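Long-range contacts in solute-binding periplasmic protein of iron/siderophore ABC transporter (Yersinia pestis, PDB 6B2Y), which probably binds a chelated iron complex in the periplasm and hands it to an ABC transporter for uptake into the cell: residues H325-Y333 and P376-A384; M239-G248 and A342-Y351. All coordinates share one frame; numbering follows the deposited sequence.

Contact 1: H325-Y333 and P376-A384; sequences HSYAIWHNY and PSGTYWIEA
Ser326 takes the N-H of Ala384 on its carbonyl oxygen, and Ser326 CB and Ala384 CB lie 4.1 Å apart. Tyr327 and Glu383 form an antiparallel non-hydrogen-bonded pair whose side chains run side by side in the same direction; CB of Glu383 comes within 3.7 Å of Tyr327 CD1, and its CG lies in the ring plane at the edge. Ala328 makes the two-way backbone exchange with Ile382, Ala328 N to Ile382 O 2.9 Å and Ile382 N to Ala328 O 3.1 Å, while its CB meets Ile382 CG2 on the face turned to helix 299-310. Ile329 points to the same sheet face as Tyr327. Its CG1 lies anti to the backbone N (chi1 -172°), and CD1 reaches CB of Trp381. At Trp330 the backbone N bonds to Tyr380 O, and the five-membered ring of the indole receives the edge of the Tyr380 ring in a T-shaped stack, planes at 88°, with Tyr380 CD2 3.3 Å from Trp330 CD2. Tyr333, in the 3-10 turn after the strand, crosses Tyr380 at about a right angle: its OH approaches Tyr380 CB at 3.5 Å and the Trp381 edge at CZ3. Strand 326-330 also bonds along Tyr276-Gly280, so strand 381-383 closes one margin of the mixed sheet in an alpha/beta lobe of the periplasmic binding protein fold.

Contact 2: M239-G248 and A342-Y351; sequences MGDFIDQAGG and AIQSFAKWFY
Tyr351 OH donates to Gly247 O over 2.7 Å, arriving 27° from the carbonyl plane, and ties the turn after helix 239-245 to the residue that follows helix 340-350. Beside this bond, Ala246 O is buried with no hydrogen-bond partner; what it meets in this contact are the edges of two rings, 3.3 Å away at Phe350 CD2 and 3.5 Å at Tyr351 CE2. Gly247, with positive phi, is the C-prime residue of a Schellman motif: Gly248 N returns to Ile243 O and Gly247 N to Asp244 O. The bare glycines Gly247 and Gly248 leave the Tyr351 and Phe350 rings room to lie against the turn. The segments 239-245 and 342-350 cross at -47°, axes 8.6 Å apart at closest, packing together against strand 217-221 as neighbouring helices on one face of the mixed sheet of this alpha/beta lobe. At the closest backbone approach, Ala246 CB sits over the second helix, 3.4 Å from Ala347 N and 3.6 Å from Phe346 CB. The Phe346 ring turns its edge to Ile243 N; its CE2 touches both Phe242 CB and Ile243 CG1, and its CZ meets Met239 SD in an oblique Met-aromatic contact. Farther along, Ile343 crosses Phe242 at about a right angle. With chi2 at 165° its extended chain carries CD1 past the Phe242 ring to Gln245 NE2, at 3.4 Å, while Ala342 CB meets Phe242 CD2.

Overall arrangement
Contact 1 and contact 2, centres 13 Å apart, belong to one lobe of the protein: an outer strand pair of the mixed sheet, and a helix pair packed on that sheet. Helix 340-350 joins them, following strand 326-330 in the chain and packing against both that strand and helix 239-245. Trp349 stacks on Tyr327, its CG 3.4 Å from Tyr327 CD1, and its CH2 is 3.3 Å from Ala328 O. Ser345 OG packs on Trp381 CD2 at 3.4 Å, and Tyr333 O meets Phe242 CE2 at 3.5 Å. In this chelate-free apo form, sodium ions about 7 Å from the Tyr380 side chain and about 6 Å from that of Gln245 do not mark the substrate site.

Contact 1: H325-Y333 and P376-A384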
# COMPACT_ATOMS: atom_id res chain seq x y z
N HIS A 325 -7.63 11.57 19.44
CA HIS A 325 -8.03 10.43 18.61
C HIS A 325 -7.64 10.69 17.16
O HIS A 325 -8.44 10.54 16.23
CB HIS A 325 -9.53 10.16 18.74
CG HIS A 325 -9.97 9.88 20.14
ND1 HIS A 325 -9.82 8.64 20.73
CD2 HIS A 325 -10.52 10.68 21.09
CE1 HIS A 325 -10.27 8.68 21.97
NE2 HIS A 325 -10.71 9.91 22.21
N SER A 326 -6.37 11.08 16.94
CA SER A 326 -5.86 11.36 15.60
C SER A 326 -4.58 10.58 15.37
O SER A 326 -3.75 10.44 16.28
CB SER A 326 -5.63 12.87 15.41
OG SER A 326 -6.86 13.57 15.26
N TYR A 327 -4.43 10.06 14.14
CA TYR A 327 -3.34 9.14 13.80
C TYR A 327 -2.95 9.36 12.35
O TYR A 327 -3.69 9.95 11.57
CB TYR A 327 -3.77 7.67 14.02
CG TYR A 327 -4.47 7.45 15.35
CD1 TYR A 327 -3.75 7.01 16.45
CD2 TYR A 327 -5.84 7.70 15.50
CE1 TYR A 327 -4.37 6.83 17.67
CE2 TYR A 327 -6.47 7.53 16.73
CZ TYR A 327 -5.72 7.08 17.81
OH TYR A 327 -6.32 6.89 19.04
N ALA A 328 -1.76 8.86 11.99
CA ALA A 328 -1.34 8.87 10.59
C ALA A 328 -0.79 7.50 10.20
O ALA A 328 -0.16 6.80 11.00
CB ALA A 328 -0.27 9.94 10.29
N ILE A 329 -1.04 7.14 8.94
CA ILE A 329 -0.65 5.85 8.37
C ILE A 329 0.08 6.09 7.05
O ILE A 329 -0.24 7.03 6.31
CB ILE A 329 -1.88 4.94 8.16
CG1 ILE A 329 -1.44 3.53 7.76
CG2 ILE A 329 -2.83 5.55 7.11
CD1 ILE A 329 -0.79 2.76 8.90
N TRP A 330 1.05 5.22 6.75
CA TRP A 330 1.80 5.32 5.50
C TRP A 330 0.89 5.06 4.31
O TRP A 330 0.20 4.03 4.24
CB TRP A 330 2.94 4.31 5.51
CG TRP A 330 3.98 4.41 4.42
CD1 TRP A 330 4.76 5.50 4.11
CD2 TRP A 330 4.40 3.35 3.55
NE1 TRP A 330 5.63 5.18 3.09
CE2 TRP A 330 5.43 3.87 2.73
CE3 TRP A 330 4.02 2.01 3.40
CZ2 TRP A 330 6.07 3.11 1.76
CZ3 TRP A 330 4.65 1.24 2.43
CH2 TRP A 330 5.66 1.80 1.61
N HIS A 331 0.89 5.99 3.35
CA HIS A 331 -0.12 5.93 2.30
C HIS A 331 0.06 4.72 1.40
O HIS A 331 -0.94 4.17 0.91
CB HIS A 331 -0.09 7.19 1.45
CG HIS A 331 -1.07 7.15 0.33
ND1 HIS A 331 -2.43 7.24 0.55
CD2 HIS A 331 -0.91 6.97 -1.00
CE1 HIS A 331 -3.06 7.13 -0.61
NE2 HIS A 331 -2.16 6.98 -1.56
N ASN A 332 1.29 4.28 1.17
CA ASN A 332 1.50 3.21 0.21
C ASN A 332 0.92 1.88 0.67
O ASN A 332 0.83 0.96 -0.17
CB ASN A 332 2.99 3.07 -0.10
CG ASN A 332 3.49 4.22 -0.95
OD1 ASN A 332 2.85 4.62 -1.91
ND2 ASN A 332 4.65 4.76 -0.57
N TYR A 333 0.50 1.74 1.93
CA TYR A 333 -0.29 0.58 2.31
C TYR A 333 -1.63 0.54 1.58
O TYR A 333 -2.34 -0.48 1.65
CB TYR A 333 -0.52 0.53 3.84
CG TYR A 333 0.75 0.26 4.66
CD1 TYR A 333 1.65 -0.73 4.31
CD2 TYR A 333 1.02 1.02 5.80
CE1 TYR A 333 2.80 -0.96 5.08
CE2 TYR A 333 2.15 0.80 6.56
CZ TYR A 333 3.04 -0.17 6.20
OH TYR A 333 4.17 -0.37 6.98
N PRO A 376 14.36 -3.46 8.30
CA PRO A 376 13.33 -2.44 8.55
C PRO A 376 13.97 -1.17 9.07
O PRO A 376 14.98 -1.18 9.78
CB PRO A 376 12.42 -3.09 9.60
CG PRO A 376 13.21 -4.20 10.19
CD PRO A 376 14.16 -4.67 9.12
N SER A 377 13.38 -0.04 8.69
CA SER A 377 13.84 1.25 9.16
C SER A 377 12.71 2.24 9.02
O SER A 377 11.74 2.00 8.30
CB SER A 377 15.07 1.73 8.38
OG SER A 377 14.78 1.79 7.00
N GLY A 378 12.84 3.36 9.72
CA GLY A 378 11.90 4.45 9.54
C GLY A 378 10.61 4.31 10.33
O GLY A 378 10.50 3.53 11.29
N THR A 379 9.62 5.07 9.90
CA THR A 379 8.38 5.27 10.65
C THR A 379 7.21 5.20 9.68
O THR A 379 7.11 6.02 8.76
CB THR A 379 8.40 6.63 11.36
OG1 THR A 379 9.55 6.71 12.21
CG2 THR A 379 7.12 6.84 12.17
N TYR A 380 6.31 4.24 9.89
CA TYR A 380 5.20 4.03 8.97
C TYR A 380 3.83 4.27 9.59
O TYR A 380 2.82 4.16 8.90
CB TYR A 380 5.27 2.60 8.41
CG TYR A 380 6.45 2.39 7.49
CD1 TYR A 380 7.69 2.00 7.99
CD2 TYR A 380 6.33 2.56 6.12
CE1 TYR A 380 8.77 1.78 7.14
CE2 TYR A 380 7.40 2.35 5.27
CZ TYR A 380 8.62 1.97 5.79
OH TYR A 380 9.69 1.76 4.93
N TRP A 381 3.77 4.61 10.88
CA TRP A 381 2.53 5.00 11.52
C TRP A 381 2.90 5.82 12.75
O TRP A 381 4.04 5.76 13.22
CB TRP A 381 1.69 3.78 11.91
CG TRP A 381 2.45 2.73 12.63
CD1 TRP A 381 2.75 2.70 13.98
CD2 TRP A 381 3.01 1.54 12.07
NE1 TRP A 381 3.47 1.57 14.28
CE2 TRP A 381 3.64 0.84 13.13
CE3 TRP A 381 3.05 1.00 10.78
CZ2 TRP A 381 4.31 -0.37 12.93
CZ3 TRP A 381 3.71 -0.21 10.59
CH2 TRP A 381 4.33 -0.88 11.65
N ILE A 382 1.94 6.60 13.25
CA ILE A 382 2.18 7.44 14.42
C ILE A 382 0.85 7.89 15.01
O ILE A 382 -0.12 8.11 14.28
CB ILE A 382 3.10 8.63 14.07
CG1 ILE A 382 3.88 9.09 15.31
CG2 ILE A 382 2.31 9.78 13.47
CD1 ILE A 382 5.11 8.28 15.57
N GLU A 383 0.82 8.04 16.33
CA GLU A 383 -0.31 8.66 17.01
C GLU A 383 0.06 10.09 17.39
O GLU A 383 1.17 10.35 17.85
CB GLU A 383 -0.71 7.89 18.27
CG GLU A 383 -0.33 6.43 18.28
CD GLU A 383 -0.71 5.74 19.59
OE1 GLU A 383 -1.71 6.15 20.21
OE2 GLU A 383 0.01 4.80 19.98
N ALA A 384 -0.89 11.00 17.19
CA ALA A 384 -0.76 12.38 17.62
C ALA A 384 -0.47 12.45 19.12
O ALA A 384 0.48 13.11 19.54
CB ALA A 384 -2.02 13.16 17.28

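Contact 2: M239-G248 and A342-Y351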
# COMPACT_ATOMS: atom_id res chain seq x y z
N MET A 239 -8.59 1.40 1.74
CA MET A 239 -8.33 1.42 3.17
C MET A 239 -9.61 1.31 3.99
O MET A 239 -9.54 0.96 5.17
CB MET A 239 -7.56 2.70 3.54
CG MET A 239 -6.15 2.73 2.99
SD MET A 239 -5.06 3.40 4.26
CE MET A 239 -3.53 3.75 3.39
N GLY A 240 -10.77 1.57 3.37
CA GLY A 240 -12.04 1.22 4.01
C GLY A 240 -12.08 -0.23 4.45
O GLY A 240 -12.61 -0.56 5.51
N ASP A 241 -11.50 -1.13 3.63
CA ASP A 241 -11.42 -2.54 4.02
C ASP A 241 -10.64 -2.71 5.33
O ASP A 241 -10.97 -3.58 6.15
CB ASP A 241 -10.74 -3.36 2.91
CG ASP A 241 -11.68 -3.68 1.76
OD1 ASP A 241 -12.87 -3.27 1.82
OD2 ASP A 241 -11.24 -4.34 0.80
N PHE A 242 -9.58 -1.92 5.52
CA PHE A 242 -8.79 -2.05 6.75
C PHE A 242 -9.57 -1.55 7.95
O PHE A 242 -9.47 -2.12 9.04
CB PHE A 242 -7.48 -1.28 6.65
CG PHE A 242 -6.70 -1.53 5.39
CD1 PHE A 242 -6.81 -2.74 4.71
CD2 PHE A 242 -5.83 -0.56 4.90
CE1 PHE A 242 -6.08 -2.96 3.54
CE2 PHE A 242 -5.11 -0.77 3.75
CZ PHE A 242 -5.24 -1.96 3.07
N ILE A 243 -10.31 -0.45 7.77
CA ILE A 243 -11.17 0.04 8.84
C ILE A 243 -12.16 -1.04 9.26
O ILE A 243 -12.30 -1.33 10.46
CB ILE A 243 -11.89 1.32 8.38
CG1 ILE A 243 -10.87 2.45 8.23
CG2 ILE A 243 -12.98 1.73 9.38
CD1 ILE A 243 -11.45 3.69 7.58
N ASP A 244 -12.84 -1.65 8.28
CA ASP A 244 -13.80 -2.72 8.55
C ASP A 244 -13.16 -3.84 9.36
O ASP A 244 -13.69 -4.25 10.41
CB ASP A 244 -14.37 -3.30 7.24
CG ASP A 244 -15.18 -2.29 6.43
OD1 ASP A 244 -15.45 -1.16 6.90
OD2 ASP A 244 -15.57 -2.62 5.28
N GLN A 245 -12.03 -4.38 8.89
CA GLN A 245 -11.42 -5.52 9.57
C GLN A 245 -10.93 -5.15 10.95
O GLN A 245 -10.90 -6.00 11.85
CB GLN A 245 -10.26 -6.08 8.75
CG GLN A 245 -10.68 -6.75 7.45
CD GLN A 245 -9.49 -7.24 6.64
OE1 GLN A 245 -9.14 -8.42 6.69
NE2 GLN A 245 -8.88 -6.34 5.88
N ALA A 246 -10.55 -3.89 11.15
CA ALA A 246 -10.07 -3.44 12.45
C ALA A 246 -11.22 -3.07 13.37
O ALA A 246 -10.97 -2.57 14.47
CB ALA A 246 -9.12 -2.25 12.29
N GLY A 247 -12.46 -3.31 12.95
CA GLY A 247 -13.58 -3.06 13.83
C GLY A 247 -14.05 -1.63 13.93
O GLY A 247 -14.72 -1.27 14.90
N GLY A 248 -13.71 -0.79 12.96
CA GLY A 248 -14.22 0.56 12.90
C GLY A 248 -15.39 0.68 11.95
O GLY A 248 -15.71 -0.22 11.17
N ALA A 342 -1.07 -2.06 8.34
CA ALA A 342 -2.06 -1.02 8.57
C ALA A 342 -3.28 -1.57 9.29
O ALA A 342 -3.86 -0.91 10.16
CB ALA A 342 -2.47 -0.38 7.24
N ILE A 343 -3.70 -2.79 8.94
CA ILE A 343 -4.85 -3.38 9.63
C ILE A 343 -4.59 -3.50 11.12
O ILE A 343 -5.44 -3.15 11.95
CB ILE A 343 -5.20 -4.74 9.00
CG1 ILE A 343 -5.68 -4.55 7.56
CG2 ILE A 343 -6.24 -5.45 9.84
CD1 ILE A 343 -5.67 -5.89 6.79
N GLN A 344 -3.39 -3.96 11.48
CA GLN A 344 -3.04 -4.13 12.89
C GLN A 344 -2.92 -2.78 13.59
O GLN A 344 -3.36 -2.63 14.73
CB GLN A 344 -1.74 -4.92 13.03
CG GLN A 344 -1.86 -6.40 12.71
CD GLN A 344 -0.59 -7.15 13.06
OE1 GLN A 344 0.45 -6.55 13.35
NE2 GLN A 344 -0.66 -8.46 13.02
N SER A 345 -2.32 -1.79 12.91
CA SER A 345 -2.19 -0.47 13.52
C SER A 345 -3.56 0.17 13.75
O SER A 345 -3.82 0.74 14.82
CB SER A 345 -1.34 0.44 12.63
OG SER A 345 0.03 0.08 12.72
N PHE A 346 -4.47 0.07 12.76
CA PHE A 346 -5.82 0.58 12.95
C PHE A 346 -6.48 -0.06 14.17
O PHE A 346 -7.07 0.64 15.01
CB PHE A 346 -6.69 0.32 11.72
CG PHE A 346 -6.37 1.19 10.54
CD1 PHE A 346 -5.18 1.93 10.50
CD2 PHE A 346 -7.23 1.25 9.46
CE1 PHE A 346 -4.89 2.72 9.41
CE2 PHE A 346 -6.94 2.03 8.36
CZ PHE A 346 -5.75 2.78 8.34
N ALA A 347 -6.42 -1.38 14.25
CA ALA A 347 -7.10 -2.10 15.34
C ALA A 347 -6.56 -1.67 16.70
O ALA A 347 -7.33 -1.45 17.64
CB ALA A 347 -6.93 -3.60 15.15
N LYS A 348 -5.24 -1.56 16.81
CA LYS A 348 -4.64 -1.18 18.08
C LYS A 348 -5.02 0.25 18.47
O LYS A 348 -5.18 0.55 19.66
CB LYS A 348 -3.12 -1.33 18.00
CG LYS A 348 -2.40 -1.36 19.35
CD LYS A 348 -0.90 -1.46 19.17
CE LYS A 348 -0.18 -1.31 20.50
NZ LYS A 348 -0.30 -2.52 21.35
N TRP A 349 -5.15 1.15 17.49
CA TRP A 349 -5.65 2.49 17.79
C TRP A 349 -7.10 2.46 18.23
O TRP A 349 -7.48 3.16 19.18
CB TRP A 349 -5.51 3.40 16.57
CG TRP A 349 -4.12 3.66 16.13
CD1 TRP A 349 -2.98 3.62 16.89
CD2 TRP A 349 -3.70 4.01 14.80
NE1 TRP A 349 -1.88 3.92 16.12
CE2 TRP A 349 -2.30 4.17 14.83
CE3 TRP A 349 -4.37 4.20 13.59
CZ2 TRP A 349 -1.56 4.51 13.70
CZ3 TRP A 349 -3.64 4.54 12.47
CH2 TRP A 349 -2.25 4.69 12.53
N PHE A 350 -7.94 1.65 17.55
CA PHE A 350 -9.37 1.67 17.82
C PHE A 350 -9.69 1.06 19.17
O PHE A 350 -10.62 1.50 19.85
CB PHE A 350 -10.15 0.89 16.74
CG PHE A 350 -10.02 1.44 15.33
CD1 PHE A 350 -9.40 2.65 15.07
CD2 PHE A 350 -10.54 0.71 14.26
CE1 PHE A 350 -9.28 3.12 13.77
CE2 PHE A 350 -10.43 1.17 12.96
CZ PHE A 350 -9.79 2.38 12.71
N TYR A 351 -8.96 0.01 19.55
CA TYR A 351 -9.22 -0.73 20.79
C TYR A 351 -7.90 -0.95 21.50
O TYR A 351 -7.36 -2.06 21.52
CB TYR A 351 -9.92 -2.06 20.48
CG TYR A 351 -11.21 -1.89 19.69
CD1 TYR A 351 -12.40 -1.58 20.33
CD2 TYR A 351 -11.23 -2.05 18.31
CE1 TYR A 351 -13.57 -1.41 19.62
CE2 TYR A 351 -12.40 -1.90 17.59
CZ TYR A 351 -13.58 -1.59 18.25
OH TYR A 351 -14.76 -1.43 17.56